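Local coordinates for protein salmonella typhimurium DB7155 bacteriophage DET7 tailspike (Bacteriophage, PDB 2V5I) that probably binds and hydrolyses the O-antigen of its Salmonella host as the trimeric tailspike, or receptor-binding protein, of the phage, at residues D382-I387 / N408-S413; V373-Y378 / A400-Q405. All coordinates share one frame; numbering follows the deposited sequence.

Contact 1. Residues D382-I387 / N408-S413; sequences DSDQII and NGLVIS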
ATOM      1  N   ASP A 382      15.180 -21.398  16.551  1.00 20.45           N
ATOM      2  CA  ASP A 382      14.106 -22.340  16.779  1.00 22.61           C
ATOM      3  C   ASP A 382      12.772 -21.593  16.954  1.00 22.21           C
ATOM      4  O   ASP A 382      12.238 -21.449  18.071  1.00 23.84           O
ATOM      5  CB  ASP A 382      14.440 -23.218  17.991  1.00 25.52           C
ATOM      6  CG  ASP A 382      13.522 -24.413  18.103  1.00 33.25           C
ATOM      7  OD1 ASP A 382      12.913 -24.808  17.077  1.00 38.43           O
ATOM      8  OD2 ASP A 382      13.415 -24.949  19.222  1.00 40.97           O
ATOM      9  N   SER A 383      12.240 -21.093  15.836  1.00 21.52           N
ATOM     10  CA  SER A 383      11.052 -20.242  15.843  1.00 20.85           C
ATOM     11  C   SER A 383      10.299 -20.433  14.530  1.00 17.56           C
ATOM     12  O   SER A 383      10.883 -20.786  13.514  1.00 17.59           O
ATOM     13  CB  SER A 383      11.437 -18.759  15.957  1.00 23.61           C
ATOM     14  OG  SER A 383      10.286 -17.922  15.953  1.00 26.33           O
ATOM     15  N   ASP A 384       8.998 -20.231  14.575  1.00 17.26           N
ATOM     16  CA  ASP A 384       8.231 -20.163  13.371  1.00 16.15           C
ATOM     17  C   ASP A 384       8.353 -18.769  12.770  1.00 15.79           C
ATOM     18  O   ASP A 384       8.605 -17.821  13.499  1.00 18.84           O
ATOM     19  CB  ASP A 384       6.782 -20.476  13.672  1.00 16.42           C
ATOM     20  CG  ASP A 384       6.628 -21.813  14.423  1.00 19.72           C
ATOM     21  OD1 ASP A 384       7.292 -22.792  14.042  1.00 20.97           O
ATOM     22  OD2 ASP A 384       5.883 -21.855  15.421  1.00 27.16           O
ATOM     23  N   GLN A 385       8.104 -18.633  11.476  1.00 11.81           N
ATOM     24  CA  GLN A 385       8.235 -17.327  10.806  1.00 11.38           C
ATOM     25  C   GLN A 385       7.081 -16.401  11.116  1.00 11.82           C
ATOM     26  O   GLN A 385       7.281 -15.173  11.258  1.00 12.12           O
ATOM     27  CB  GLN A 385       8.409 -17.515   9.319  1.00  9.64           C
ATOM     28  CG  GLN A 385       9.749 -18.203   8.942  1.00 13.37           C
ATOM     29  CD  GLN A 385       9.776 -18.791   7.552  1.00 14.24           C
ATOM     30  OE1 GLN A 385       9.309 -18.196   6.585  1.00 15.24           O
ATOM     31  NE2 GLN A 385      10.358 -19.968   7.443  1.00 16.01           N
ATOM     32  N   ILE A 386       5.853 -16.942  11.079  1.00 10.47           N
ATOM     33  CA  ILE A 386       4.650 -16.174  11.251  1.00 12.30           C
ATOM     34  C   ILE A 386       3.853 -16.910  12.345  1.00 12.59           C
ATOM     35  O   ILE A 386       3.466 -18.057  12.147  1.00 12.41           O
ATOM     36  CB  ILE A 386       3.850 -16.141   9.920  1.00 12.35           C
ATOM     37  CG1 ILE A 386       4.659 -15.477   8.785  1.00 14.90           C
ATOM     38  CG2 ILE A 386       2.512 -15.491  10.109  1.00 13.22           C
ATOM     39  CD1 ILE A 386       4.160 -15.890   7.370  1.00 17.19           C
ATOM     40  N   ILE A 387       3.587 -16.256  13.470  1.00 11.71           N
ATOM     41  CA  ILE A 387       2.918 -16.862  14.625  1.00 13.14           C
ATOM     42  C   ILE A 387       1.716 -16.003  14.989  1.00 12.49           C
ATOM     43  O   ILE A 387       1.843 -14.785  15.120  1.00 11.56           O
ATOM     44  CB  ILE A 387       3.869 -16.873  15.814  1.00 15.16           C
ATOM     45  CG1 ILE A 387       5.075 -17.763  15.504  1.00 17.76           C
ATOM     46  CG2 ILE A 387       3.118 -17.295  17.101  1.00 17.42           C
ATOM     47  CD1 ILE A 387       6.393 -17.272  16.157  1.00 23.24           C
ATOM     48  N   ASN A 408      14.771 -25.114  10.848  1.00 17.36           N
ATOM     49  CA  ASN A 408      13.912 -25.073  12.023  1.00 18.70           C
ATOM     50  C   ASN A 408      12.610 -24.361  11.766  1.00 18.94           C
ATOM     51  O   ASN A 408      12.571 -23.394  10.979  1.00 19.48           O
ATOM     52  CB  ASN A 408      14.594 -24.359  13.188  1.00 19.84           C
ATOM     53  CG  ASN A 408      15.833 -25.068  13.649  1.00 26.25           C
ATOM     54  OD1 ASN A 408      15.831 -26.288  13.770  1.00 28.89           O
ATOM     55  ND2 ASN A 408      16.902 -24.319  13.913  1.00 24.86           N
ATOM     56  N   GLY A 409      11.556 -24.832  12.437  1.00 19.05           N
ATOM     57  CA  GLY A 409      10.310 -24.095  12.527  1.00 18.06           C
ATOM     58  C   GLY A 409       9.366 -24.249  11.364  1.00 16.80           C
ATOM     59  O   GLY A 409       9.731 -24.780  10.295  1.00 19.52           O
ATOM     60  N   LEU A 410       8.167 -23.739  11.567  1.00 16.04           N
ATOM     61  CA  LEU A 410       7.160 -23.660  10.528  1.00 13.59           C
ATOM     62  C   LEU A 410       7.226 -22.296   9.814  1.00 13.70           C
ATOM     63  O   LEU A 410       7.721 -21.317  10.369  1.00 15.48           O
ATOM     64  CB  LEU A 410       5.765 -23.808  11.123  1.00 13.70           C
ATOM     65  CG  LEU A 410       5.496 -25.115  11.888  1.00 14.97           C
ATOM     66  CD1 LEU A 410       4.222 -25.028  12.711  1.00 18.70           C
ATOM     67  CD2 LEU A 410       5.395 -26.195  10.853  1.00 19.54           C
ATOM     68  N   VAL A 411       6.607 -22.217   8.663  1.00 11.00           N
ATOM     69  CA  VAL A 411       6.424 -20.925   8.007  1.00 11.13           C
ATOM     70  C   VAL A 411       5.290 -20.201   8.740  1.00 11.75           C
ATOM     71  O   VAL A 411       5.441 -19.044   9.114  1.00 12.36           O
ATOM     72  CB  VAL A 411       6.132 -21.065   6.527  1.00 12.23           C
ATOM     73  CG1 VAL A 411       5.803 -19.702   5.879  1.00 14.37           C
ATOM     74  CG2 VAL A 411       7.302 -21.678   5.832  1.00 12.67           C
ATOM     75  N   ILE A 412       4.138 -20.881   8.899  1.00 10.93           N
ATOM     76  CA  ILE A 412       2.989 -20.329   9.589  1.00 10.68           C
ATOM     77  C   ILE A 412       2.562 -21.262  10.716  1.00 13.02           C
ATOM     78  O   ILE A 412       2.379 -22.447  10.488  1.00 12.89           O
ATOM     79  CB  ILE A 412       1.766 -20.190   8.636  1.00 12.07           C
ATOM     80  CG1 ILE A 412       2.060 -19.121   7.604  1.00 15.29           C
ATOM     81  CG2 ILE A 412       0.474 -19.798   9.430  1.00 17.83           C
ATOM     82  CD1 ILE A 412       1.104 -19.117   6.419  1.00 21.51           C
ATOM     83  N   SER A 413       2.367 -20.681  11.896  1.00 12.61           N
ATOM     84  CA  SER A 413       1.743 -21.350  13.037  1.00 11.82           C
ATOM     85  C   SER A 413       0.628 -20.452  13.565  1.00 12.74           C
ATOM     86  O   SER A 413       0.848 -19.479  14.315  1.00 13.78           O
ATOM     87  CB  SER A 413       2.800 -21.565  14.097  1.00 15.08           C
ATOM     88  OG  SER A 413       2.245 -22.095  15.298  1.00 20.51           O
TER
HETATM   89  O   HOH W   1      11.329 -20.971  10.519  1.00 17.49           O
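Asp-384 and Gln-385 meet Leu-410 and Val-411 where two successive rungs of the parallel beta-helix enter the strands 386-388 and 412-414. The carboxylate of Asp-384 reaches across: OD1 accepts the backbone N of Leu-410 at 2.8 Å, nearly straight at hydrogen (172°) and on its anti side, somewhat out of the carboxylate plane. The first torsion (chi1 -53°) sets CG beside the backbone N, and the side chain then runs in the same direction as that of Leu-410, with OD1 against Leu-410 CB. The other oxygen, OD2, lies 3.4 Å from Ser-413 CB, on the side of the strands that carries Ser-413 and Ile-387.

Backbone bonds continue the pairing. Gln-385 N donates to Leu-410 O, Ile-386 N to Val-411 O in a bent bond (131° at hydrogen), and Ser-413 N returns the bond to Ile-386 O; the parallel bridges Ile-386 with Ile-412 and Ile-387 with Ser-413 follow. On the face of Ile-386 and Ile-412 the two side chains lie side by side in the same sense, CD1 of Ile-386 being 3.9 Å from CG1 of Ile-412. This is the like-over-like stacking that a beta-helix interior repeats from rung to rung, and Ile-419 and Leu-422 of strand 417-423 pack against Ile-412.

The Gln-385 side chain crosses that of Val-411 obliquely, NE2 lying 3.9 Å from Val-411 CG2, and is probably held by a hydrogen bond from NE2 to Gln-405 OE1. Towards the beginning of both segments direct backbone pairing gives way to water 1, which donates to Ser-383 O at 3.0 Å and to Asn-408 O at 2.8 Å.

Contact 2. Residues V373-Y378 / A400-Q405; sequences VIDCNY and AGIKPQ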
ATOM      1  N   VAL A 373       5.129 -11.395   4.594  1.00  9.86           N
ATOM      2  CA  VAL A 373       6.168 -11.778   5.570  1.00 10.18           C
ATOM      3  C   VAL A 373       7.025 -12.822   4.886  1.00 11.19           C
ATOM      4  O   VAL A 373       6.662 -14.010   4.867  1.00 11.35           O
ATOM      5  CB  VAL A 373       5.567 -12.358   6.880  1.00 10.51           C
ATOM      6  CG1 VAL A 373       6.688 -12.679   7.839  1.00 12.59           C
ATOM      7  CG2 VAL A 373       4.656 -11.403   7.541  1.00 10.51           C
ATOM      8  N   ILE A 374       8.189 -12.407   4.383  1.00  8.16           N
ATOM      9  CA  ILE A 374       8.963 -13.244   3.478  1.00  6.95           C
ATOM     10  C   ILE A 374      10.443 -13.225   3.863  1.00  9.72           C
ATOM     11  O   ILE A 374      10.938 -12.213   4.343  1.00  9.70           O
ATOM     12  CB  ILE A 374       8.807 -12.800   2.014  1.00  8.85           C
ATOM     13  CG1 ILE A 374       9.298 -11.396   1.788  1.00 11.89           C
ATOM     14  CG2 ILE A 374       7.331 -12.934   1.564  1.00  9.23           C
ATOM     15  CD1 ILE A 374       9.247 -10.952   0.398  1.00 15.76           C
ATOM     16  N   ASP A 375      11.129 -14.365   3.628  1.00  9.08           N
ATOM     17  CA  ASP A 375      12.590 -14.479   3.893  1.00 10.33           C
ATOM     18  C   ASP A 375      12.863 -14.104   5.345  1.00 11.95           C
ATOM     19  O   ASP A 375      13.918 -13.483   5.670  1.00 13.62           O
ATOM     20  CB  ASP A 375      13.373 -13.637   2.872  1.00  9.85           C
ATOM     21  CG  ASP A 375      13.466 -14.311   1.532  1.00 14.71           C
ATOM     22  OD1 ASP A 375      13.342 -15.544   1.510  1.00 14.37           O
ATOM     23  OD2 ASP A 375      13.610 -13.614   0.502  1.00 12.83           O
ATOM     24  N   CYS A 376      12.004 -14.580   6.240  1.00 12.09           N
ATOM     25  CA  CYS A 376      12.233 -14.397   7.650  1.00 10.09           C
ATOM     26  C   CYS A 376      12.873 -15.647   8.299  1.00 11.95           C
ATOM     27  O   CYS A 376      13.031 -16.703   7.679  1.00 11.06           O
ATOM     28  CB  CYS A 376      10.970 -13.908   8.394  1.00 11.63           C
ATOM     29  SG  CYS A 376      10.565 -12.202   7.857  1.00 15.64           S
ATOM     30  N   ASN A 377      13.309 -15.450   9.535  1.00 11.35           N
ATOM     31  CA  ASN A 377      14.117 -16.451  10.250  1.00 12.28           C
ATOM     32  C   ASN A 377      15.351 -16.919   9.494  1.00 12.30           C
ATOM     33  O   ASN A 377      15.691 -18.095   9.499  1.00 14.07           O
ATOM     34  CB  ASN A 377      13.280 -17.623  10.722  1.00 12.68           C
ATOM     35  CG  ASN A 377      14.008 -18.450  11.774  1.00 14.67           C
ATOM     36  OD1 ASN A 377      14.858 -17.904  12.518  1.00 16.05           O
ATOM     37  ND2 ASN A 377      13.733 -19.753  11.829  1.00 17.76           N
ATOM     38  N   TYR A 378      16.027 -15.989   8.816  1.00 10.60           N
ATOM     39  CA  TYR A 378      17.131 -16.403   7.939  1.00 10.24           C
ATOM     40  C   TYR A 378      18.339 -16.901   8.756  1.00 11.73           C
ATOM     41  O   TYR A 378      19.156 -17.612   8.215  1.00 14.61           O
ATOM     42  CB  TYR A 378      17.468 -15.323   6.892  1.00 11.30           C
ATOM     43  CG  TYR A 378      18.194 -14.086   7.357  1.00 11.55           C
ATOM     44  CD1 TYR A 378      19.494 -14.160   7.848  1.00 13.48           C
ATOM     45  CD2 TYR A 378      17.623 -12.812   7.233  1.00 11.49           C
ATOM     46  CE1 TYR A 378      20.166 -13.049   8.269  1.00 16.94           C
ATOM     47  CE2 TYR A 378      18.294 -11.693   7.656  1.00 11.59           C
ATOM     48  CZ  TYR A 378      19.576 -11.795   8.151  1.00 15.56           C
ATOM     49  OH  TYR A 378      20.299 -10.673   8.562  1.00 16.61           O
ATOM     50  N   ALA A 400       6.444 -16.463   1.190  1.00 11.04           N
ATOM     51  CA  ALA A 400       7.701 -17.082   0.723  1.00 12.98           C
ATOM     52  C   ALA A 400       8.498 -16.103  -0.133  1.00 14.04           C
ATOM     53  O   ALA A 400       7.953 -15.493  -1.040  1.00 15.82           O
ATOM     54  CB  ALA A 400       7.427 -18.329  -0.107  1.00 14.18           C
ATOM     55  N   GLY A 401       9.799 -16.015   0.156  1.00 13.15           N
ATOM     56  CA  GLY A 401      10.729 -15.205  -0.577  1.00 13.65           C
ATOM     57  C   GLY A 401      11.665 -16.069  -1.399  1.00 14.15           C
ATOM     58  O   GLY A 401      11.278 -17.177  -1.817  1.00 15.80           O
ATOM     59  N   ILE A 402      12.907 -15.623  -1.532  1.00  9.98           N
ATOM     60  CA  ILE A 402      13.893 -16.274  -2.423  1.00 10.86           C
ATOM     61  C   ILE A 402      14.961 -17.093  -1.685  1.00 13.53           C
ATOM     62  O   ILE A 402      15.667 -17.873  -2.329  1.00 15.17           O
ATOM     63  CB  ILE A 402      14.566 -15.201  -3.324  1.00 11.85           C
ATOM     64  CG1 ILE A 402      15.072 -15.793  -4.656  1.00 12.53           C
ATOM     65  CG2 ILE A 402      15.577 -14.339  -2.550  1.00 13.60           C
ATOM     66  CD1 ILE A 402      15.239 -14.709  -5.726  1.00 14.70           C
ATOM     67  N   LYS A 403      15.084 -16.915  -0.388  1.00 13.40           N
ATOM     68  CA  LYS A 403      16.111 -17.609   0.380  1.00 14.08           C
ATOM     69  C   LYS A 403      15.652 -19.040   0.605  1.00 15.71           C
ATOM     70  O   LYS A 403      14.445 -19.329   0.700  1.00 15.20           O
ATOM     71  CB  LYS A 403      16.347 -16.905   1.728  1.00 15.20           C
ATOM     72  CG  LYS A 403      16.920 -15.480   1.598  1.00 18.19           C
ATOM     73  CD  LYS A 403      17.483 -14.902   2.913  1.00 20.00           C
ATOM     74  CE  LYS A 403      18.425 -13.726   2.605  1.00 23.86           C
ATOM     75  NZ  LYS A 403      19.092 -13.146   3.783  1.00 23.06           N
ATOM     76  N   PRO A 404      16.615 -19.947   0.725  1.00 18.45           N
ATOM     77  CA  PRO A 404      16.239 -21.295   1.087  1.00 20.09           C
ATOM     78  C   PRO A 404      15.587 -21.302   2.450  1.00 18.08           C
ATOM     79  O   PRO A 404      15.937 -20.506   3.334  1.00 17.92           O
ATOM     80  CB  PRO A 404      17.563 -22.063   1.073  1.00 21.34           C
ATOM     81  CG  PRO A 404      18.609 -21.079   1.224  1.00 24.07           C
ATOM     82  CD  PRO A 404      18.073 -19.770   0.641  1.00 20.16           C
ATOM     83  N   GLN A 405      14.658 -22.228   2.654  1.00 16.64           N
ATOM     84  CA  GLN A 405      13.941 -22.260   3.937  1.00 15.59           C
ATOM     85  C   GLN A 405      14.859 -22.642   5.074  1.00 17.14           C
ATOM     86  O   GLN A 405      15.695 -23.524   4.927  1.00 18.28           O
ATOM     87  CB  GLN A 405      12.775 -23.248   3.867  1.00 17.03           C
ATOM     88  CG  GLN A 405      11.616 -22.794   3.007  1.00 17.63           C
ATOM     89  CD  GLN A 405      10.776 -21.719   3.657  1.00 15.66           C
ATOM     90  OE1 GLN A 405      10.730 -21.594   4.887  1.00 19.23           O
ATOM     91  NE2 GLN A 405      10.143 -20.896   2.837  1.00 15.50           N
TER
HETATM   92  O   HOH W   2      10.619 -17.034   2.723  1.00 12.67           O
HETATM   93  O   HOH W   3      13.063 -18.124   3.046  1.00 20.10           O
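The turn that ends strand 371-374 of the beta-helix is joined to the equivalent part of the next rung, the loop after strand 393-398, through the carboxylate of Asp-375. Its OD2 accepts Ile-402 N at 2.9 Å with the syn lone pair, while OD1 accepts Lys-403 N at 2.9 Å from a donor standing 36° out of the carboxylate plane. Two consecutive amides thus grip one carboxylate, which is buried. Its first torsion (chi1 -77°) carries CG beside the backbone N, and CG lies 3.6 Å from Gly-401 CA, close against the chain where no side chain intervenes.

Two waters complete the link: water 2 accepts both Asp-375 N and Gly-401 N, and water 3 donates to Asp-375 OD1 and Lys-403 O. In the trimer Asp-375 OD2 is also hydrogen-bonded to Tyr-345 OH of the second subunit, so this rung-to-rung contact of the beta-helix lies at a subunit interface. Ile-374 packs there too, against Ser-369 of that subunit, while its CG2 rests 3.7 Å from Ala-400 N.

From Lys-403 the side chain runs extended past the carboxylate, CB 3.3 Å from Asp-375 OD1, and crosses Tyr-378. NZ stands over one face of the Tyr-378 ring, offset toward the rim, 4.0 Å from the centroid and 21° off the ring normal, a cation-pi contact. The ammonium also makes a salt bridge to Asp-353, and the ring's OH bonds to Asn-331.

In the fold
Contacts 1 and 2 pair the same two neighbouring rungs of the beta-helix at different points of the winding: their segments alternate along the chain, strand 386-388 follows strand 371-374, and the centres lie 11 Å apart. Atoms of the two contacts meet directly. Gln-385 NE2 probably hydrogen-bonds to Gln-405 OE1 at 3.1 Å, Val-411 CG2 packs 3.6 Å from that same oxygen, and Ile-386 CG1 touches Val-373 CG1 at 3.6 Å. They differ in surroundings: within the assembly, no other chain touches the segments of contact 1, whereas contact 2 meets the second subunit. No sugar is bound in this crystal, and the geometry does not tie either contact to O-antigen hydrolysis.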